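Local atomic coordinates of hypothetical protein TM0894 (Thermotoga maritima, PDB entry 1ZTC), a protein that is a dinuclear-metal protein of the metallo-beta-lactamase superfamily, binds two nickel ions here, and probably acts as a hydrolase, perhaps an endoribonuclease. Residues R29-E41 against I49-E61. Numbering follows the deposited sequence.
Sequences RLNAHFSTVVYLE and IDPGNLSSMDELE
Val37 presses into the bend formed by Asp50, Pro51 and Gly52, where the chain leaves the sheet. With CG1 anti to the backbone N (chi1 -180°), CG2 turns in beside that N and fits among the carbonyls of Asp50 and Pro51, with Val37 CG2 3.3 Å from Pro51 O. Gly52, with no side chain, lets its backbone pass close to that methyl. Val37 CG1 also lies by Asp50 O and reaches Leu60 CD2 of helix 57-67 at 4.1 Å.

Beyond the bend the segments join as antiparallel strands. Val38 and Ile49 form a hydrogen-bonded pair: Val38 N to Ile49 O is 3.2 Å and nearly straight (166°), and Ile49 N to Val38 O is 2.9 Å. Their side chains lie on the same face of the sheet, where Ile49 also extends its CD1 to Leu40 CD1.

On the other side of the bend, Phe34 lies against the two serines before the helix. Phe34 CD2 is 3.4 Å from Ser56 OG, and Ser55 OG sits by CB. A water at the ring edge bonds to Ser35 O, Asn53 N and Ser56 OG. A second water links Asn31 O to Asn53 ND2.

Ser35 OG lies 3.5 Å from Gly52 CA and donates to Thr36 O. The Ser35 side chain is about 5 Å from a nickel ion. Asp50 OD2 bonds to the metal ligand His86 and to Thr80. Strand bonds and apolar contacts thus join the sheet end, where a water also bonds to Ile49 O. Toward the helix, waters link polar atoms, and Asp50 probably helps orient His86 as a second-shell residue.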
# COMPACT_ATOMS: atom_id res chain seq x y z
N ARG A 29 -10.33 -3.11 4.54
CA ARG A 29 -9.82 -1.73 4.69
C ARG A 29 -9.31 -1.12 3.42
O ARG A 29 -9.42 0.09 3.25
CB ARG A 29 -8.70 -1.58 5.72
CG ARG A 29 -9.12 -1.90 7.07
CD ARG A 29 -9.96 -0.80 7.66
NE ARG A 29 -9.15 0.16 8.40
CZ ARG A 29 -9.10 1.47 8.17
NH1 ARG A 29 -9.85 2.06 7.24
NH2 ARG A 29 -8.31 2.21 8.92
N LEU A 30 -8.71 -1.92 2.56
CA LEU A 30 -8.01 -1.36 1.42
C LEU A 30 -7.94 -2.33 0.30
O LEU A 30 -7.47 -3.45 0.47
CB LEU A 30 -6.61 -0.89 1.83
CG LEU A 30 -5.75 -0.23 0.74
CD1 LEU A 30 -6.35 1.11 0.36
CD2 LEU A 30 -4.34 -0.04 1.26
N ASN A 31 -8.45 -1.91 -0.85
CA ASN A 31 -8.36 -2.69 -2.04
C ASN A 31 -7.84 -1.80 -3.17
O ASN A 31 -8.58 -0.97 -3.73
CB ASN A 31 -9.73 -3.24 -2.38
CG ASN A 31 -9.68 -4.24 -3.46
OD1 ASN A 31 -8.78 -4.21 -4.31
ND2 ASN A 31 -10.62 -5.18 -3.43
N ALA A 32 -6.56 -1.93 -3.46
CA ALA A 32 -5.98 -1.12 -4.50
C ALA A 32 -5.11 -1.97 -5.44
O ALA A 32 -4.11 -1.48 -5.97
CB ALA A 32 -5.17 0.03 -3.86
N HIS A 33 -5.54 -3.20 -5.70
CA HIS A 33 -4.91 -4.01 -6.72
C HIS A 33 -4.90 -3.25 -8.04
O HIS A 33 -5.81 -2.50 -8.32
CB HIS A 33 -5.67 -5.30 -6.94
CG HIS A 33 -5.64 -6.24 -5.78
ND1 HIS A 33 -4.48 -6.56 -5.11
CD2 HIS A 33 -6.64 -6.91 -5.16
CE1 HIS A 33 -4.76 -7.43 -4.16
NE2 HIS A 33 -6.06 -7.66 -4.16
N PHE A 34 -3.84 -3.44 -8.83
CA PHE A 34 -3.70 -2.75 -10.06
C PHE A 34 -2.95 -3.65 -11.05
O PHE A 34 -1.88 -4.22 -10.75
CB PHE A 34 -3.05 -1.38 -9.88
CG PHE A 34 -1.64 -1.43 -9.40
CD1 PHE A 34 -1.35 -1.70 -8.08
CD2 PHE A 34 -0.57 -1.21 -10.29
CE1 PHE A 34 -0.02 -1.73 -7.61
CE2 PHE A 34 0.73 -1.24 -9.82
CZ PHE A 34 1.00 -1.52 -8.49
N SER A 35 -3.52 -3.79 -12.24
CA SER A 35 -2.92 -4.64 -13.24
C SER A 35 -1.81 -3.92 -14.02
O SER A 35 -1.76 -2.69 -14.13
CB SER A 35 -3.96 -5.23 -14.21
OG SER A 35 -4.40 -4.28 -15.17
N THR A 36 -0.93 -4.74 -14.56
CA THR A 36 -0.08 -4.38 -15.66
C THR A 36 -0.92 -3.78 -16.79
O THR A 36 -2.05 -4.23 -17.05
CB THR A 36 0.63 -5.63 -16.14
OG1 THR A 36 1.48 -6.09 -15.08
CG2 THR A 36 1.47 -5.36 -17.41
N VAL A 37 -0.37 -2.77 -17.45
CA VAL A 37 -1.00 -2.12 -18.60
C VAL A 37 -0.02 -2.19 -19.79
O VAL A 37 1.11 -1.73 -19.72
CB VAL A 37 -1.36 -0.65 -18.35
CG1 VAL A 37 -2.03 -0.01 -19.61
CG2 VAL A 37 -2.24 -0.52 -17.15
N VAL A 38 -0.50 -2.80 -20.85
CA VAL A 38 0.25 -3.05 -22.07
C VAL A 38 -0.30 -2.16 -23.18
O VAL A 38 -1.52 -2.06 -23.37
CB VAL A 38 0.12 -4.55 -22.47
CG1 VAL A 38 0.54 -4.82 -23.88
CG2 VAL A 38 0.96 -5.39 -21.49
N TYR A 39 0.63 -1.51 -23.88
CA TYR A 39 0.32 -0.64 -24.99
C TYR A 39 1.00 -1.18 -26.24
O TYR A 39 2.17 -1.58 -26.20
CB TYR A 39 0.84 0.76 -24.69
CG TYR A 39 0.69 1.76 -25.82
CD1 TYR A 39 -0.54 2.29 -26.15
CD2 TYR A 39 1.80 2.20 -26.54
CE1 TYR A 39 -0.68 3.19 -27.15
CE2 TYR A 39 1.66 3.14 -27.55
CZ TYR A 39 0.41 3.64 -27.84
OH TYR A 39 0.23 4.57 -28.84
N LEU A 40 0.26 -1.22 -27.35
CA LEU A 40 0.76 -1.70 -28.62
C LEU A 40 0.42 -0.73 -29.73
O LEU A 40 -0.69 -0.20 -29.77
CB LEU A 40 0.13 -3.04 -28.98
CG LEU A 40 0.33 -4.17 -27.98
CD1 LEU A 40 -0.73 -5.25 -28.19
CD2 LEU A 40 1.72 -4.77 -28.13
N GLU A 41 1.38 -0.50 -30.62
CA GLU A 41 1.14 0.27 -31.82
C GLU A 41 1.32 -0.64 -33.03
O GLU A 41 2.34 -1.31 -33.17
CB GLU A 41 2.12 1.46 -31.92
CG GLU A 41 1.79 2.60 -30.99
CD GLU A 41 2.70 3.83 -31.15
OE1 GLU A 41 3.60 3.79 -32.03
OE2 GLU A 41 2.48 4.83 -30.39
N ILE A 49 -4.03 -3.41 -23.68
CA ILE A 49 -4.51 -4.64 -23.06
C ILE A 49 -4.46 -4.45 -21.55
O ILE A 49 -3.38 -4.22 -21.00
CB ILE A 49 -3.68 -5.86 -23.47
CG1 ILE A 49 -3.71 -6.02 -25.00
CG2 ILE A 49 -4.23 -7.12 -22.84
CD1 ILE A 49 -2.89 -7.22 -25.52
N ASP A 50 -5.64 -4.55 -20.92
CA ASP A 50 -5.85 -4.33 -19.48
C ASP A 50 -5.45 -2.90 -19.09
O ASP A 50 -4.32 -2.68 -18.68
CB ASP A 50 -5.13 -5.37 -18.63
CG ASP A 50 -5.84 -6.72 -18.63
OD1 ASP A 50 -6.91 -6.82 -19.28
OD2 ASP A 50 -5.35 -7.67 -17.99
N PRO A 51 -6.38 -1.94 -19.24
CA PRO A 51 -6.10 -0.52 -18.96
C PRO A 51 -5.78 -0.18 -17.51
O PRO A 51 -5.24 0.90 -17.23
CB PRO A 51 -7.37 0.20 -19.45
CG PRO A 51 -8.44 -0.83 -19.35
CD PRO A 51 -7.76 -2.12 -19.74
N GLY A 52 -6.12 -1.10 -16.59
CA GLY A 52 -5.71 -0.99 -15.24
C GLY A 52 -6.66 -0.27 -14.30
O GLY A 52 -7.85 -0.08 -14.58
N ASN A 53 -6.12 0.12 -13.17
CA ASN A 53 -6.89 0.63 -12.07
C ASN A 53 -6.54 2.10 -11.79
O ASN A 53 -5.50 2.59 -12.19
CB ASN A 53 -6.62 -0.23 -10.84
CG ASN A 53 -7.63 0.00 -9.73
OD1 ASN A 53 -8.80 0.23 -10.01
ND2 ASN A 53 -7.14 0.08 -8.47
N LEU A 54 -7.45 2.77 -11.11
CA LEU A 54 -7.37 4.16 -10.79
C LEU A 54 -6.05 4.55 -10.13
O LEU A 54 -5.51 5.64 -10.37
CB LEU A 54 -8.54 4.50 -9.86
CG LEU A 54 -8.67 5.95 -9.41
CD1 LEU A 54 -8.83 6.85 -10.61
CD2 LEU A 54 -9.86 6.11 -8.45
N SER A 55 -5.52 3.67 -9.30
CA SER A 55 -4.31 3.93 -8.57
C SER A 55 -3.04 4.11 -9.45
O SER A 55 -2.04 4.66 -8.97
CB SER A 55 -4.12 2.83 -7.51
OG SER A 55 -3.98 1.55 -8.10
N SER A 56 -3.10 3.66 -10.71
CA SER A 56 -2.02 3.86 -11.69
C SER A 56 -2.09 5.19 -12.47
O SER A 56 -1.30 5.41 -13.38
CB SER A 56 -2.02 2.71 -12.69
OG SER A 56 -1.66 1.52 -12.03
N MSE A 57 -3.00 6.07 -12.07
CA MSE A 57 -3.27 7.29 -12.82
C MSE A 57 -2.04 8.18 -13.02
O MSE A 57 -1.87 8.75 -14.10
CB MSE A 57 -4.42 8.10 -12.17
CG MSE A 57 -4.09 8.65 -10.78
SE MSE A 57 -5.64 9.56 -10.01
CE MSE A 57 -5.68 8.56 -8.19
N ASP A 58 -1.19 8.32 -12.00
CA ASP A 58 0.01 9.16 -12.16
C ASP A 58 1.02 8.51 -13.12
O ASP A 58 1.67 9.19 -13.88
CB ASP A 58 0.72 9.41 -10.84
CG ASP A 58 -0.13 10.20 -9.85
OD1 ASP A 58 -1.04 10.94 -10.32
OD2 ASP A 58 0.14 10.09 -8.62
N GLU A 59 1.16 7.19 -13.04
CA GLU A 59 2.09 6.51 -13.94
C GLU A 59 1.59 6.60 -15.38
O GLU A 59 2.39 6.83 -16.31
CB GLU A 59 2.32 5.04 -13.56
CG GLU A 59 3.53 4.43 -14.29
CD GLU A 59 3.97 3.06 -13.77
OE1 GLU A 59 3.22 2.42 -12.97
OE2 GLU A 59 5.09 2.65 -14.16
N LEU A 60 0.29 6.39 -15.58
CA LEU A 60 -0.28 6.49 -16.90
C LEU A 60 -0.14 7.88 -17.48
O LEU A 60 0.20 8.03 -18.65
CB LEU A 60 -1.73 6.02 -16.92
CG LEU A 60 -1.84 4.51 -16.74
CD1 LEU A 60 -3.27 4.16 -16.36
CD2 LEU A 60 -1.39 3.74 -17.97
N GLU A 61 -0.41 8.89 -16.66
CA GLU A 61 -0.24 10.28 -17.07
C GLU A 61 1.15 10.53 -17.67
O GLU A 61 1.33 11.16 -18.72
CB GLU A 61 -0.42 11.16 -15.83
CG GLU A 61 -0.55 12.67 -16.07
CD GLU A 61 -1.96 13.00 -16.47
OE1 GLU A 61 -2.25 12.99 -17.68
OE2 GLU A 61 -2.79 13.21 -15.56
O HOH W 1 -8.97 0.69 -6.13
O HOH W 2 -3.14 -0.55 -13.18
O HOH W 3 -1.71 -5.71 -19.27